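Local atomic coordinates of alpha-14 giardin (Giardia lamblia, PDB entry 3CHJ), a protein that binds calcium and, as an annexin, acidic phospholipid, and may serve as a calcium-regulated structural element linking the membrane to the underlying axoneme. Residues E101-L104 against V105-L109; K142-W145 against A146-I149; V186-W189 against I190-F193; D223-Q226 against G227-Y231. One frame throughout, in Å; residues are numbered along the deposited sequence.

Overall arrangement
All four contacts are local, each joining residues a few positions apart, and together they follow helices that pack against one another. Contact 1, on helix 101-108, is buried, its centre about 8 Å from the centre of the chain, and mixes an apolar side with charged residues, Lys102 and Asp106 among them. Contact 2, on helix 144-154, touches all three others: Trp145 meets contacts 1 and 4, and Met144 and Lys147 meet contact 3. Contact 3, on helix 186-195, is partly buried, with aromatic packing on one side and a water-bridged polar group on another. Contact 4 lies at the surface, where helix 217-224 gives way to helix 227-241, and brings Glu224 to the calcium ion.

Contact 1: residues E101-L104 against V105-L109; sequences EKCL and VDVLL
Four successive backbone bonds tie Glu101-Leu104 to Val105-Leu108, each from an N-H to the carbonyl four residues earlier. Val105 N to Glu101 O is 3.0 Å and Asp106 N to Lys102 O 2.9 Å, so these eight main-chain groups satisfy one another along the helix, while Cys103 N is taken by the Asp100 side chain.

Among apolar groups, Cys103 SG approaches Val107 CG2 at 4.2 Å, one turn on. Val107 keeps CG2 beside its own N, with CG1 anti to that N (chi1 171°), and this brings CG2 to 3.2 Å from Cys103 O. Val105 CG2 likewise lies 3.4 Å from Glu101 O. Leu104 and Cys103 carry the apolar side onto helix 82-94, where small or branched side chains suit close packing.

Charge gathers on another side. The Asp106 carboxylate takes Arg264 and Arg267 in salt bridges through OD2, and the hydroxyl of Tyr231 at OD1, while Lys102 NZ pairs with Asp261. With two arginines and a hydroxyl around it, this buried carboxylate is probably held in its ionised form, and it ties the helix to helices 262-272 and 227-241.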
loop_
_atom_site.group_PDB
_atom_site.type_symbol
_atom_site.label_atom_id
_atom_site.label_comp_id
_atom_site.label_asym_id
_atom_site.label_seq_id
_atom_site.Cartn_x
_atom_site.Cartn_y
_atom_site.Cartn_z
ATOM N N GLU A 101 -11.839 -6.926 0.835
ATOM C CA GLU A 101 -11.354 -6.588 2.176
ATOM C C GLU A 101 -9.836 -6.403 2.177
ATOM O O GLU A 101 -9.320 -5.476 2.836
ATOM C CB GLU A 101 -11.753 -7.662 3.218
ATOM C CG GLU A 101 -13.256 -7.870 3.358
ATOM C CD GLU A 101 -13.810 -8.909 2.394
ATOM O OE1 GLU A 101 -13.023 -9.444 1.551
ATOM O OE2 GLU A 101 -15.038 -9.180 2.479
ATOM N N LYS A 102 -9.124 -7.256 1.429
ATOM C CA LYS A 102 -7.658 -7.181 1.356
ATOM C C LYS A 102 -7.225 -5.808 0.847
ATOM O O LYS A 102 -6.238 -5.254 1.345
ATOM C CB LYS A 102 -7.076 -8.261 0.425
ATOM C CG LYS A 102 -7.192 -9.701 0.914
ATOM C CD LYS A 102 -6.535 -10.691 -0.057
ATOM C CE LYS A 102 -7.115 -10.659 -1.465
ATOM N NZ LYS A 102 -6.258 -11.412 -2.473
ATOM N N CYS A 103 -7.923 -5.282 -0.156
ATOM C CA CYS A 103 -7.586 -3.972 -0.713
ATOM C C CYS A 103 -7.750 -2.872 0.320
ATOM O O CYS A 103 -6.888 -2.017 0.451
ATOM C CB CYS A 103 -8.451 -3.696 -1.935
ATOM S SG CYS A 103 -8.045 -2.144 -2.755
ATOM N N LEU A 104 -8.847 -2.919 1.076
ATOM C CA LEU A 104 -9.127 -1.901 2.089
ATOM C C LEU A 104 -8.029 -1.946 3.156
ATOM O O LEU A 104 -7.581 -0.913 3.620
ATOM C CB LEU A 104 -10.520 -2.146 2.691
ATOM C CG LEU A 104 -11.660 -1.923 1.686
ATOM C CD1 LEU A 104 -13.014 -2.214 2.379
ATOM C CD2 LEU A 104 -11.616 -0.530 1.103
ATOM N N VAL A 105 -7.608 -3.148 3.549
ATOM C CA VAL A 105 -6.492 -3.290 4.500
ATOM C C VAL A 105 -5.189 -2.721 3.931
ATOM O O VAL A 105 -4.519 -1.906 4.587
ATOM C CB VAL A 105 -6.354 -4.756 4.931
ATOM C CG1 VAL A 105 -5.044 -5.015 5.745
ATOM C CG2 VAL A 105 -7.611 -5.139 5.757
ATOM N N ASP A 106 -4.871 -3.093 2.694
ATOM C CA ASP A 106 -3.624 -2.648 2.071
ATOM C C ASP A 106 -3.556 -1.135 1.999
ATOM O O ASP A 106 -2.477 -0.547 2.178
ATOM C CB ASP A 106 -3.518 -3.171 0.639
ATOM C CG ASP A 106 -3.190 -4.657 0.563
ATOM O OD1 ASP A 106 -2.822 -5.297 1.588
ATOM O OD2 ASP A 106 -3.290 -5.170 -0.572
ATOM N N VAL A 107 -4.689 -0.505 1.697
ATOM C CA VAL A 107 -4.712 0.946 1.501
ATOM C C VAL A 107 -4.676 1.660 2.838
ATOM O O VAL A 107 -3.790 2.484 3.102
ATOM C CB VAL A 107 -5.952 1.383 0.699
ATOM C CG1 VAL A 107 -6.079 2.908 0.697
ATOM C CG2 VAL A 107 -5.871 0.833 -0.732
ATOM N N LEU A 108 -5.630 1.352 3.701
ATOM C CA LEU A 108 -5.823 2.174 4.892
ATOM C C LEU A 108 -4.673 2.075 5.874
ATOM O O LEU A 108 -4.415 3.041 6.607
ATOM C CB LEU A 108 -7.153 1.850 5.554
ATOM C CG LEU A 108 -8.329 2.389 4.743
ATOM C CD1 LEU A 108 -9.646 1.777 5.211
ATOM C CD2 LEU A 108 -8.374 3.942 4.859
ATOM N N LEU A 109 -3.979 0.934 5.886
ATOM C CA LEU A 109 -2.948 0.694 6.909
ATOM C C LEU A 109 -1.551 1.117 6.470
ATOM O O LEU A 109 -0.597 0.963 7.234
ATOM C CB LEU A 109 -2.943 -0.749 7.398
ATOM C CG LEU A 109 -4.261 -1.205 8.024
ATOM C CD1 LEU A 109 -4.103 -2.643 8.529
ATOM C CD2 LEU A 109 -4.657 -0.246 9.148
#

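Contact 2: residues K142-W145 against A146-I149; sequences KYMW and AKLI
Tyr143 O is gripped by two backbone N-H groups of the first turn: Lys147 N at 2.9 Å with a nearly straight bond (163°), and Ala146 N in a weak bond, bent to 121°. Tyr143 stands at the N-cap position of helix 144-154, and its carbonyl opens the ladder that Leu148 N to Met144 O and Ile149 N to Trp145 O continue.

Trp145 dominates the side-chain packing. Its CG sits between the backbone N and the carbonyl carbon (chi1 63°), which swings the indole across Ala146. Ala146 CB then lies over one face of the six-membered ring, 4.0 Å from its centroid in a CH-pi contact, and a methyl is small enough to sit there beside the helix backbone. Ile149 comes to the ring differently: its CD1 lies in the indole plane at the edge, 3.9 Å from Trp145 CZ3, the two side chains running side by side.

On another side, Lys147 stretches back along the helix start. The Lys147 and Met144 side chains cross at a slant, with Lys147 CD 4.0 Å from Met144 SD. Lys147 CE passes 3.6 Å from Lys142 O, while its NZ makes a hydrogen bond to Asp141 O. The long aliphatic stem thus packs while the charge reaches a carbonyl just before the helix.

The indole packs on helices 101-108 and 227-241. The arrangement is the first turn of an annexin helix, with Tyr143 at the N-cap position and Asp229 OD1, from helix 227-241, accepting from Trp145 N.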
loop_
_atom_site.group_PDB
_atom_site.type_symbol
_atom_site.label_atom_id
_atom_site.label_comp_id
_atom_site.label_asym_id
_atom_site.label_seq_id
_atom_site.Cartn_x
_atom_site.Cartn_y
_atom_site.Cartn_z
ATOM N N LYS A 142 -16.770 -6.444 13.575
ATOM C CA LYS A 142 -16.620 -7.659 14.395
ATOM C C LYS A 142 -15.162 -8.152 14.370
ATOM O O LYS A 142 -14.553 -8.397 15.424
ATOM C CB LYS A 142 -17.570 -8.757 13.901
ATOM C CG LYS A 142 -17.369 -10.131 14.538
ATOM C CD LYS A 142 -18.429 -11.101 14.018
ATOM C CE LYS A 142 -18.198 -12.517 14.537
ATOM N NZ LYS A 142 -18.914 -12.732 15.820
ATOM N N TYR A 143 -14.605 -8.303 13.170
ATOM C CA TYR A 143 -13.245 -8.817 13.038
ATOM C C TYR A 143 -12.254 -7.782 13.514
ATOM O O TYR A 143 -12.486 -6.578 13.348
ATOM C CB TYR A 143 -12.918 -9.208 11.591
ATOM C CG TYR A 143 -13.852 -10.281 11.121
ATOM C CD1 TYR A 143 -14.858 -10.000 10.207
ATOM C CD2 TYR A 143 -13.769 -11.557 11.673
ATOM C CE1 TYR A 143 -15.750 -10.976 9.799
ATOM C CE2 TYR A 143 -14.668 -12.545 11.292
ATOM C CZ TYR A 143 -15.644 -12.244 10.363
ATOM O OH TYR A 143 -16.523 -13.226 9.984
ATOM N N MET A 144 -11.169 -8.253 14.112
ATOM C CA MET A 144 -10.094 -7.343 14.543
ATOM C C MET A 144 -9.518 -6.489 13.401
ATOM O O MET A 144 -9.261 -5.302 13.599
ATOM C CB MET A 144 -8.980 -8.100 15.283
ATOM C CG MET A 144 -9.440 -8.577 16.665
ATOM S SD MET A 144 -9.838 -7.222 17.806
ATOM C CE MET A 144 -8.226 -6.537 18.152
ATOM N N TRP A 145 -9.356 -7.059 12.204
ATOM C CA TRP A 145 -8.844 -6.279 11.054
ATOM C C TRP A 145 -9.834 -5.161 10.701
ATOM O O TRP A 145 -9.410 -4.090 10.266
ATOM C CB TRP A 145 -8.546 -7.143 9.817
ATOM C CG TRP A 145 -9.735 -7.838 9.231
ATOM C CD1 TRP A 145 -10.119 -9.125 9.474
ATOM C CD2 TRP A 145 -10.703 -7.298 8.313
ATOM N NE1 TRP A 145 -11.261 -9.423 8.766
ATOM C CE2 TRP A 145 -11.647 -8.314 8.053
ATOM C CE3 TRP A 145 -10.863 -6.053 7.688
ATOM C CZ2 TRP A 145 -12.738 -8.123 7.202
ATOM C CZ3 TRP A 145 -11.949 -5.871 6.826
ATOM C CH2 TRP A 145 -12.881 -6.891 6.608
ATOM N N ALA A 146 -11.131 -5.430 10.872
ATOM C CA ALA A 146 -12.192 -4.459 10.582
ATOM C C ALA A 146 -12.208 -3.378 11.639
ATOM O O ALA A 146 -12.279 -2.203 11.291
ATOM C CB ALA A 146 -13.584 -5.180 10.462
ATOM N N LYS A 147 -12.088 -3.759 12.913
ATOM C CA LYS A 147 -12.013 -2.749 13.977
ATOM C C LYS A 147 -10.798 -1.843 13.720
ATOM O O LYS A 147 -10.860 -0.625 13.914
ATOM C CB LYS A 147 -11.878 -3.398 15.354
ATOM C CG LYS A 147 -13.091 -4.197 15.771
ATOM C CD LYS A 147 -12.903 -4.778 17.173
ATOM C CE LYS A 147 -14.080 -5.630 17.600
ATOM N NZ LYS A 147 -15.316 -4.824 17.797
ATOM N N LEU A 148 -9.693 -2.448 13.278
ATOM C CA LEU A 148 -8.461 -1.705 13.064
ATOM C C LEU A 148 -8.630 -0.705 11.917
ATOM O O LEU A 148 -8.323 0.483 12.091
ATOM C CB LEU A 148 -7.274 -2.653 12.818
ATOM C CG LEU A 148 -5.949 -1.960 12.521
ATOM C CD1 LEU A 148 -5.505 -1.099 13.710
ATOM C CD2 LEU A 148 -4.921 -2.992 12.188
ATOM N N ILE A 149 -9.080 -1.161 10.739
ATOM C CA ILE A 149 -9.219 -0.213 9.621
ATOM C C ILE A 149 -10.325 0.831 9.870
ATOM O O ILE A 149 -10.190 1.957 9.416
ATOM C CB ILE A 149 -9.355 -0.867 8.234
ATOM C CG1 ILE A 149 -10.697 -1.615 8.102
ATOM C CG2 ILE A 149 -8.142 -1.751 7.963
ATOM C CD1 ILE A 149 -10.957 -2.143 6.662
#

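Contact 3: residues V186-W189 against I190-F193; sequences VSTW and IRIF
Trp189 and Phe193, one turn apart on helix 186-195, make the closest side-chain contact here: Phe193 CE1 meets Trp189 CE3 at 3.5 Å. The phenyl ring comes to the edge of the indole, and the planes are inclined at 44°, an oblique pairing. Phe193 CG lies anti to its carbonyl carbon (chi1 -76°), which carries the ring back along the helix so that CD1 also passes 3.4 Å from Trp189 O. Two broad rings side by side suit a buried helix flank.

Smaller apolar pairs line other sides. Thr188 CG2 touches Ile192 CD1 at 3.9 Å, and Val186 CG1 faces Ile190 CG1. The threonine serves both chemistries, for its methyl packs while OG1 turns to water.

That water joins three side chains. It lies 2.7 Å from Thr188 OG1, hydrogen-bonds Ser187 OG, and accepts from Arg191 NH2 at 2.9 Å in the guanidinium plane. A bend at chi3 (63°) brings the arginine back toward Ser187 and Thr188, and Asp168 adds a salt bridge to NH2.

Farther out, Trp189 NE1 donates to Glu224 OE2, a calcium ligand, so the indole probably steadies that carboxylate as a second-shell group. Phe225 meets Trp189 edge-to-face, and Phe201 and Phe233 meet Phe193 in the same manner. The helix thus lies among helices 162-177, 144-154 and 227-241, with Arg191 and Ile192 facing the first of these and Ile190 touching the other two.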
loop_
_atom_site.group_PDB
_atom_site.type_symbol
_atom_site.label_atom_id
_atom_site.label_comp_id
_atom_site.label_asym_id
_atom_site.label_seq_id
_atom_site.Cartn_x
_atom_site.Cartn_y
_atom_site.Cartn_z
ATOM N N VAL A 186 -9.189 -6.224 23.291
ATOM C CA VAL A 186 -9.555 -5.579 22.018
ATOM C C VAL A 186 -9.081 -4.136 22.018
ATOM O O VAL A 186 -8.388 -3.685 21.093
ATOM C CB VAL A 186 -11.080 -5.632 21.756
ATOM C CG1 VAL A 186 -11.451 -4.809 20.532
ATOM C CG2 VAL A 186 -11.535 -7.071 21.573
ATOM N N SER A 187 -9.436 -3.411 23.081
ATOM C CA SER A 187 -9.062 -2.014 23.201
ATOM C C SER A 187 -7.555 -1.764 23.154
ATOM O O SER A 187 -7.116 -0.791 22.559
ATOM C CB SER A 187 -9.694 -1.393 24.458
ATOM O OG SER A 187 -9.170 -1.981 25.626
ATOM N N THR A 188 -6.762 -2.629 23.785
ATOM C CA THR A 188 -5.300 -2.484 23.765
ATOM C C THR A 188 -4.750 -2.553 22.336
ATOM O O THR A 188 -3.953 -1.708 21.897
ATOM C CB THR A 188 -4.659 -3.597 24.604
ATOM O OG1 THR A 188 -5.176 -3.517 25.948
ATOM C CG2 THR A 188 -3.149 -3.501 24.613
ATOM N N TRP A 189 -5.179 -3.578 21.615
ATOM C CA TRP A 189 -4.667 -3.771 20.266
ATOM C C TRP A 189 -5.047 -2.619 19.346
ATOM O O TRP A 189 -4.237 -2.158 18.537
ATOM C CB TRP A 189 -5.191 -5.068 19.683
ATOM C CG TRP A 189 -4.531 -6.329 20.207
ATOM C CD1 TRP A 189 -5.120 -7.309 20.954
ATOM C CD2 TRP A 189 -3.179 -6.755 19.980
ATOM N NE1 TRP A 189 -4.227 -8.332 21.194
ATOM C CE2 TRP A 189 -3.015 -7.997 20.643
ATOM C CE3 TRP A 189 -2.082 -6.195 19.302
ATOM C CZ2 TRP A 189 -1.799 -8.707 20.617
ATOM C CZ3 TRP A 189 -0.866 -6.886 19.284
ATOM C CH2 TRP A 189 -0.733 -8.132 19.949
ATOM N N ILE A 190 -6.293 -2.173 19.448
ATOM C CA ILE A 190 -6.760 -1.094 18.578
ATOM C C ILE A 190 -6.114 0.243 18.931
ATOM O O ILE A 190 -5.672 0.968 18.062
ATOM C CB ILE A 190 -8.310 -1.000 18.556
ATOM C CG1 ILE A 190 -8.924 -2.336 18.114
ATOM C CG2 ILE A 190 -8.779 0.152 17.660
ATOM C CD1 ILE A 190 -8.497 -2.819 16.714
ATOM N N ARG A 191 -6.029 0.546 20.224
ATOM C CA ARG A 191 -5.424 1.795 20.638
ATOM C C ARG A 191 -3.983 1.907 20.118
ATOM O O ARG A 191 -3.595 2.916 19.534
ATOM C CB ARG A 191 -5.486 1.942 22.165
ATOM C CG ARG A 191 -4.833 3.221 22.651
ATOM C CD ARG A 191 -5.009 3.473 24.156
ATOM N NE ARG A 191 -4.382 2.454 24.995
ATOM C CZ ARG A 191 -5.027 1.441 25.561
ATOM N NH1 ARG A 191 -6.330 1.307 25.392
ATOM N NH2 ARG A 191 -4.367 0.568 26.307
ATOM N N ILE A 192 -3.198 0.845 20.306
ATOM C CA ILE A 192 -1.804 0.908 19.900
ATOM C C ILE A 192 -1.692 0.980 18.378
ATOM O O ILE A 192 -1.051 1.883 17.820
ATOM C CB ILE A 192 -1.018 -0.290 20.437
ATOM C CG1 ILE A 192 -0.968 -0.234 21.984
ATOM C CG2 ILE A 192 0.391 -0.278 19.861
ATOM C CD1 ILE A 192 -0.497 -1.538 22.628
ATOM N N PHE A 193 -2.324 0.035 17.694
ATOM C CA PHE A 193 -2.070 -0.075 16.268
ATOM C C PHE A 193 -2.809 0.954 15.426
ATOM O O PHE A 193 -2.330 1.320 14.330
ATOM C CB PHE A 193 -2.332 -1.502 15.781
ATOM C CG PHE A 193 -1.237 -2.466 16.160
ATOM C CD1 PHE A 193 -1.106 -2.932 17.480
ATOM C CD2 PHE A 193 -0.308 -2.897 15.203
ATOM C CE1 PHE A 193 -0.065 -3.801 17.832
ATOM C CE2 PHE A 193 0.731 -3.767 15.561
ATOM C CZ PHE A 193 0.847 -4.225 16.842
HETATM O O HOH W 1 -6.503 -1.341 26.954
#

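Contact 4: residues D223-Q226 against G227-Y231; sequences DEFQ and GLDEY. With CA (calcium ion), chain B.
A calcium site closes at the end of helix 217-224, and the short connection to helix 227-241 follows directly from it. Phe225, the first residue to leave helical geometry, packs on the start of the next helix: its CD1 lies 3.7 Å from Asp229 CB and its CB 3.9 Å from Glu230 CB. The Phe225 ring and the Asp229 carboxylate stand almost perpendicular, at 86°. Glu224 CG lies over the centre of one ring face, so the phenyl sits between the metal ligand and the new helix.

Glu224 grips calcium with both carboxylate oxygens, OE1 and OE2 each at 2.5 Å from the ion. Its CG is anti to the backbone N (chi1 -178°) and the chain bends at chi2, which turns the carboxylate to the metal. Carbonyls of Ala175, Thr178 and Gly180 and the carboxylate of Glu185 share the ion.

Polar links span the turn. Glu230 N donates to Gln226 O at 3.2 Å from above the carbonyl plane. A water accepts from Gln226 N at 3.0 Å and donates to Asp229 OD2 at 2.7 Å, while the other oxygen of Asp229 is engaged by helix 144-154. Gly227 has a positive phi (58°), a conformation easily adopted without a side chain.

Carbonyls at a helix end and in the loop after it, joined by a bidentate acidic side chain some forty residues later, resemble the type II calcium sites of annexins, by which members of this family meet phospholipid membranes, with Glu185 here as an additional ligand.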
loop_
_atom_site.group_PDB
_atom_site.type_symbol
_atom_site.label_atom_id
_atom_site.label_comp_id
_atom_site.label_asym_id
_atom_site.label_seq_id
_atom_site.Cartn_x
_atom_site.Cartn_y
_atom_site.Cartn_z
ATOM N N ASP A 223 1.575 -14.656 17.131
ATOM C CA ASP A 223 0.985 -15.557 18.126
ATOM C C ASP A 223 -0.513 -15.303 18.253
ATOM O O ASP A 223 -1.313 -16.238 18.296
ATOM C CB ASP A 223 1.624 -15.376 19.507
ATOM C CG ASP A 223 3.053 -15.869 19.573
ATOM O OD1 ASP A 223 3.514 -16.553 18.638
ATOM O OD2 ASP A 223 3.720 -15.560 20.580
ATOM N N GLU A 224 -0.877 -14.024 18.285
ATOM C CA GLU A 224 -2.233 -13.603 18.681
ATOM C C GLU A 224 -3.290 -13.770 17.601
ATOM O O GLU A 224 -4.456 -14.075 17.900
ATOM C CB GLU A 224 -2.218 -12.142 19.159
ATOM C CG GLU A 224 -3.582 -11.601 19.647
ATOM C CD GLU A 224 -3.964 -12.048 21.064
ATOM O OE1 GLU A 224 -3.696 -13.210 21.448
ATOM O OE2 GLU A 224 -4.553 -11.239 21.801
ATOM N N PHE A 225 -2.891 -13.528 16.361
ATOM C CA PHE A 225 -3.852 -13.397 15.276
ATOM C C PHE A 225 -3.648 -14.444 14.212
ATOM O O PHE A 225 -2.578 -15.030 14.107
ATOM C CB PHE A 225 -3.702 -12.023 14.633
ATOM C CG PHE A 225 -4.017 -10.868 15.558
ATOM C CD1 PHE A 225 -5.336 -10.591 15.901
ATOM C CD2 PHE A 225 -3.004 -10.061 16.077
ATOM C CE1 PHE A 225 -5.654 -9.499 16.754
ATOM C CE2 PHE A 225 -3.308 -8.973 16.929
ATOM C CZ PHE A 225 -4.647 -8.706 17.270
ATOM N N GLN A 226 -4.697 -14.659 13.425
ATOM C CA GLN A 226 -4.632 -15.510 12.247
ATOM C C GLN A 226 -5.366 -14.866 11.074
ATOM O O GLN A 226 -6.064 -13.863 11.241
ATOM C CB GLN A 226 -5.198 -16.912 12.539
ATOM C CG GLN A 226 -6.711 -16.921 12.699
ATOM C CD GLN A 226 -7.208 -18.314 12.991
ATOM O OE1 GLN A 226 -6.983 -18.837 14.087
ATOM N NE2 GLN A 226 -7.847 -18.939 12.004
ATOM N N GLY A 227 -5.216 -15.434 9.882
ATOM C CA GLY A 227 -5.959 -14.949 8.730
ATOM C C GLY A 227 -5.692 -13.481 8.433
ATOM O O GLY A 227 -4.563 -12.997 8.625
ATOM N N LEU A 228 -6.735 -12.788 8.004
ATOM C CA LEU A 228 -6.594 -11.371 7.621
ATOM C C LEU A 228 -6.272 -10.530 8.840
ATOM O O LEU A 228 -5.567 -9.529 8.705
ATOM C CB LEU A 228 -7.838 -10.844 6.899
ATOM C CG LEU A 228 -7.769 -9.430 6.300
ATOM C CD1 LEU A 228 -6.561 -9.270 5.373
ATOM C CD2 LEU A 228 -9.062 -9.109 5.534
ATOM N N ASP A 229 -6.747 -10.911 10.030
ATOM C CA ASP A 229 -6.303 -10.203 11.245
ATOM C C ASP A 229 -4.789 -10.175 11.309
ATOM O O ASP A 229 -4.183 -9.133 11.627
ATOM C CB ASP A 229 -6.737 -10.918 12.535
ATOM C CG ASP A 229 -8.200 -10.754 12.869
ATOM O OD1 ASP A 229 -8.915 -9.965 12.223
ATOM O OD2 ASP A 229 -8.615 -11.415 13.840
ATOM N N GLU A 230 -4.160 -11.336 11.107
ATOM C CA GLU A 230 -2.707 -11.426 11.198
ATOM C C GLU A 230 -1.997 -10.582 10.146
ATOM O O GLU A 230 -1.050 -9.872 10.464
ATOM C CB GLU A 230 -2.267 -12.883 11.104
ATOM C CG GLU A 230 -0.796 -13.074 11.320
ATOM C CD GLU A 230 -0.361 -14.511 11.199
ATOM O OE1 GLU A 230 -1.219 -15.378 10.899
ATOM O OE2 GLU A 230 0.849 -14.771 11.383
ATOM N N TYR A 231 -2.476 -10.624 8.912
ATOM C CA TYR A 231 -1.893 -9.807 7.856
ATOM C C TYR A 231 -2.024 -8.318 8.224
ATOM O O TYR A 231 -1.047 -7.551 8.120
ATOM C CB TYR A 231 -2.606 -10.102 6.530
ATOM C CG TYR A 231 -2.110 -9.207 5.436
ATOM C CD1 TYR A 231 -0.920 -9.484 4.760
ATOM C CD2 TYR A 231 -2.832 -8.084 5.075
ATOM C CE1 TYR A 231 -0.455 -8.621 3.747
ATOM C CE2 TYR A 231 -2.372 -7.210 4.068
ATOM C CZ TYR A 231 -1.184 -7.509 3.404
ATOM O OH TYR A 231 -0.723 -6.666 2.404
HETATM CA CA CA B . -4.492 -12.733 23.765
HETATM O O HOH W 2 -7.295 -13.702 14.491
#